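Local atomic coordinates of capsular polysaccharide biosynthesis protein (PDB entry 4BQN), a protein that binds coenzyme A and probably acts as an acetyltransferase in the biosynthesis of the capsular polysaccharide. Residues Asp287-Ala290 with Phe291-Val295. The protein carries 1 engineered substitution. Residues are numbered along the deposited sequence; the frame is centred on the assembly and turned at random.
With COA (coenzyme A), chain C.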
loop_
_atom_site.group_PDB
_atom_site.type_symbol
_atom_site.label_atom_id
_atom_site.label_comp_id
_atom_site.label_asym_id
_atom_site.label_seq_id
_atom_site.Cartn_x
_atom_site.Cartn_y
_atom_site.Cartn_z
ATOM N N ASP A 287 14.860 14.871 -14.561
ATOM C CA ASP A 287 13.671 14.068 -14.244
ATOM C C ASP A 287 13.778 13.473 -12.850
ATOM O O ASP A 287 12.777 13.392 -12.127
ATOM C CB ASP A 287 13.470 12.939 -15.258
ATOM C CG ASP A 287 13.264 13.443 -16.668
ATOM O OD1 ASP A 287 13.095 14.668 -16.871
ATOM O OD2 ASP A 287 13.263 12.593 -17.580
ATOM N N VAL A 288 14.984 13.081 -12.458
ATOM C CA VAL A 288 15.206 12.613 -11.089
ATOM C C VAL A 288 14.934 13.766 -10.100
ATOM O O VAL A 288 14.308 13.566 -9.047
ATOM C CB VAL A 288 16.619 12.024 -10.915
ATOM C CG1 VAL A 288 16.871 11.625 -9.465
ATOM C CG2 VAL A 288 16.787 10.804 -11.810
ATOM N N SER A 289 15.376 14.978 -10.434
ATOM C CA SER A 289 15.094 16.146 -9.591
ATOM C C SER A 289 13.586 16.453 -9.489
ATOM O O SER A 289 13.064 16.743 -8.409
ATOM C CB SER A 289 15.852 17.364 -10.109
ATOM O OG SER A 289 15.679 18.470 -9.242
ATOM N N ALA A 290 12.880 16.379 -10.612
ATOM C CA ALA A 290 11.433 16.597 -10.586
ATOM C C ALA A 290 10.744 15.568 -9.690
ATOM O O ALA A 290 9.828 15.890 -8.934
ATOM C CB ALA A 290 10.848 16.563 -11.985
ATOM N N PHE A 291 11.197 14.322 -9.777
ATOM C CA PHE A 291 10.662 13.248 -8.939
ATOM C C PHE A 291 10.914 13.549 -7.459
ATOM O O PHE A 291 9.992 13.496 -6.626
ATOM C CB PHE A 291 11.296 11.900 -9.333
ATOM C CG PHE A 291 11.038 10.793 -8.350
ATOM C CD1 PHE A 291 9.744 10.326 -8.130
ATOM C CD2 PHE A 291 12.084 10.188 -7.664
ATOM C CE1 PHE A 291 9.504 9.303 -7.223
ATOM C CE2 PHE A 291 11.847 9.160 -6.758
ATOM C CZ PHE A 291 10.558 8.715 -6.541
ATOM N N PHE A 292 12.159 13.887 -7.125
ATOM C CA PHE A 292 12.479 14.148 -5.736
ATOM C C PHE A 292 11.665 15.329 -5.213
ATOM O O PHE A 292 11.149 15.272 -4.090
ATOM C CB PHE A 292 13.964 14.423 -5.531
ATOM C CG PHE A 292 14.310 14.692 -4.097
ATOM C CD1 PHE A 292 14.234 13.670 -3.158
ATOM C CD2 PHE A 292 14.669 15.966 -3.676
ATOM C CE1 PHE A 292 14.517 13.907 -1.820
ATOM C CE2 PHE A 292 14.963 16.210 -2.343
ATOM C CZ PHE A 292 14.896 15.174 -1.412
ATOM N N ASP A 293 11.537 16.386 -6.010
ATOM C CA ASP A 293 10.765 17.555 -5.581
ATOM C C ASP A 293 9.311 17.188 -5.305
ATOM O O ASP A 293 8.694 17.678 -4.351
ATOM C CB ASP A 293 10.810 18.664 -6.641
ATOM C CG ASP A 293 12.145 19.391 -6.705
ATOM O OD1 ASP A 293 13.023 19.177 -5.837
ATOM O OD2 ASP A 293 12.307 20.200 -7.648
ATOM N N ARG A 294 8.744 16.347 -6.162
ATOM C CA ARG A 294 7.362 15.922 -5.991
ATOM C C ARG A 294 7.175 15.127 -4.698
ATOM O O ARG A 294 6.226 15.363 -3.950
ATOM C CB ARG A 294 6.900 15.103 -7.201
ATOM C CG ARG A 294 5.415 14.760 -7.195
ATOM C CD ARG A 294 5.049 14.088 -8.500
ATOM N NE ARG A 294 3.614 13.869 -8.672
ATOM C CZ ARG A 294 2.977 12.766 -8.303
ATOM N NH1 ARG A 294 3.634 11.778 -7.712
ATOM N NH2 ARG A 294 1.676 12.655 -8.524
ATOM N N VAL A 295 8.093 14.201 -4.414
ATOM C CA VAL A 295 8.037 13.428 -3.165
ATOM C C VAL A 295 8.247 14.339 -1.945
ATOM O O VAL A 295 7.518 14.250 -0.949
ATOM C CB VAL A 295 9.078 12.285 -3.169
ATOM C CG1 VAL A 295 9.109 11.557 -1.822
ATOM C CG2 VAL A 295 8.751 11.299 -4.278
HETATM N N1A COA C . -0.387 8.731 1.547
HETATM C C2A COA C . 0.401 9.189 0.542
HETATM N N3A COA C . 0.192 8.867 -0.746
HETATM C C4A COA C . -0.864 8.087 -1.074
HETATM C C5A COA C . -1.755 7.570 -0.042
HETATM C C6A COA C . -1.459 7.942 1.335
HETATM N N6A COA C . -2.240 7.490 2.339
HETATM N N7A COA C . -2.710 6.820 -0.641
HETATM C C8A COA C . -2.452 6.866 -1.972
HETATM N N9A COA C . -1.341 7.597 -2.217
HETATM C C1B COA C . -0.744 7.939 -3.514
HETATM C C2B COA C . -0.849 6.870 -4.587
HETATM O O2B COA C . 0.243 5.954 -4.488
HETATM C C3B COA C . -0.799 7.743 -5.831
HETATM O O3B COA C . 0.576 8.134 -6.013
HETATM P P3B COA C . 1.104 8.826 -7.364
HETATM O O7A COA C . 2.598 8.880 -7.161
HETATM O O8A COA C . 0.686 7.880 -8.458
HETATM O O9A COA C . 0.438 10.179 -7.440
HETATM C C4B COA C . -1.600 8.977 -5.420
HETATM O O4B COA C . -1.533 9.031 -3.994
HETATM C C5B COA C . -3.061 8.956 -5.872
HETATM O O5B COA C . -3.641 7.759 -5.367
HETATM P P1A COA C . -5.064 7.740 -4.664
HETATM O O1A COA C . -5.247 6.347 -4.137
HETATM O O2A COA C . -5.194 8.872 -3.689
HETATM O O3A COA C . -6.138 8.040 -5.809
HETATM P P2A COA C . -6.536 7.359 -7.214
HETATM O O4A COA C . -6.198 8.350 -8.300
HETATM O O5A COA C . -7.974 6.947 -7.062
HETATM O O6A COA C . -5.603 6.082 -7.396
HETATM C CBP COA C . -4.624 3.908 -7.140
HETATM C CCP COA C . -5.847 4.773 -6.844
HETATM C CDP COA C . -4.819 2.507 -6.572
HETATM C CEP COA C . -4.508 3.761 -8.647
HETATM C CAP COA C . -3.385 4.610 -6.525
HETATM O OAP COA C . -3.447 4.543 -5.099
HETATM C C9P COA C . -2.009 4.134 -6.963
HETATM O O9P COA C . -1.503 4.566 -7.991
HETATM N N8P COA C . -1.347 3.288 -6.166
HETATM C C7P COA C . 0.003 2.830 -6.471
HETATM C C6P COA C . 0.097 1.793 -7.576
HETATM C C5P COA C . -0.676 0.575 -7.146
HETATM O O5P COA C . -1.861 0.448 -7.416
HETATM N N4P COA C . 0.017 -0.321 -6.468
HETATM C C3P COA C . -0.584 -1.532 -5.987
HETATM C C2P COA C . -0.409 -1.625 -4.489
HETATM S S1P COA C . -1.616 -2.731 -3.875
HETATM O O HOH W 1 15.419 17.965 -6.481
HETATM O O HOH W 2 13.681 19.998 -9.923
#
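Ser-289 and Asp-293, one helical turn apart, face each other across two waters rather than directly: OG of Ser-289 lies 4.1 Å from OD2 of Asp-293, too far for a direct hydrogen bond. One water joins Ser-289 OG to Asp-293 OD1, and a second joins the same OG to OD2, at 2.6 Å from OG and 2.7 Å from OD2. Each water donates to its carboxylate oxygen, so both oxygens are engaged, and OD1 also forms a salt bridge with Arg-303. The backbone beneath is regular alpha-helix: Asp-293 N donates to Ser-289 O at 2.9 Å, with an N-H...O angle of 165°.

Arg-294 N likewise bonds Ala-290 O at 3.0 Å, but its side chain leaves the helix. With CG anti to the backbone N (chi1 -173°) and the chain extended through to NE, the guanidinium reaches the 3'-phosphate of coenzyme A. It meets the phosphate edge-on, P3B lying in its plane: NH1 donates to O7A at 3.1 Å and NH2 to O9A at 3.0 Å. This two-pronged grip fixes the rotation of the group, and Tyr-111 adds a cation-pi contact.

Val-288 and Phe-291 lie on the buried side of helix 285-296, against Ala-126 of helix 123-130 and Phe-280 of helix 269-281, while Phe-292 packs on Val-302 and Leu-306 of helix 300-310.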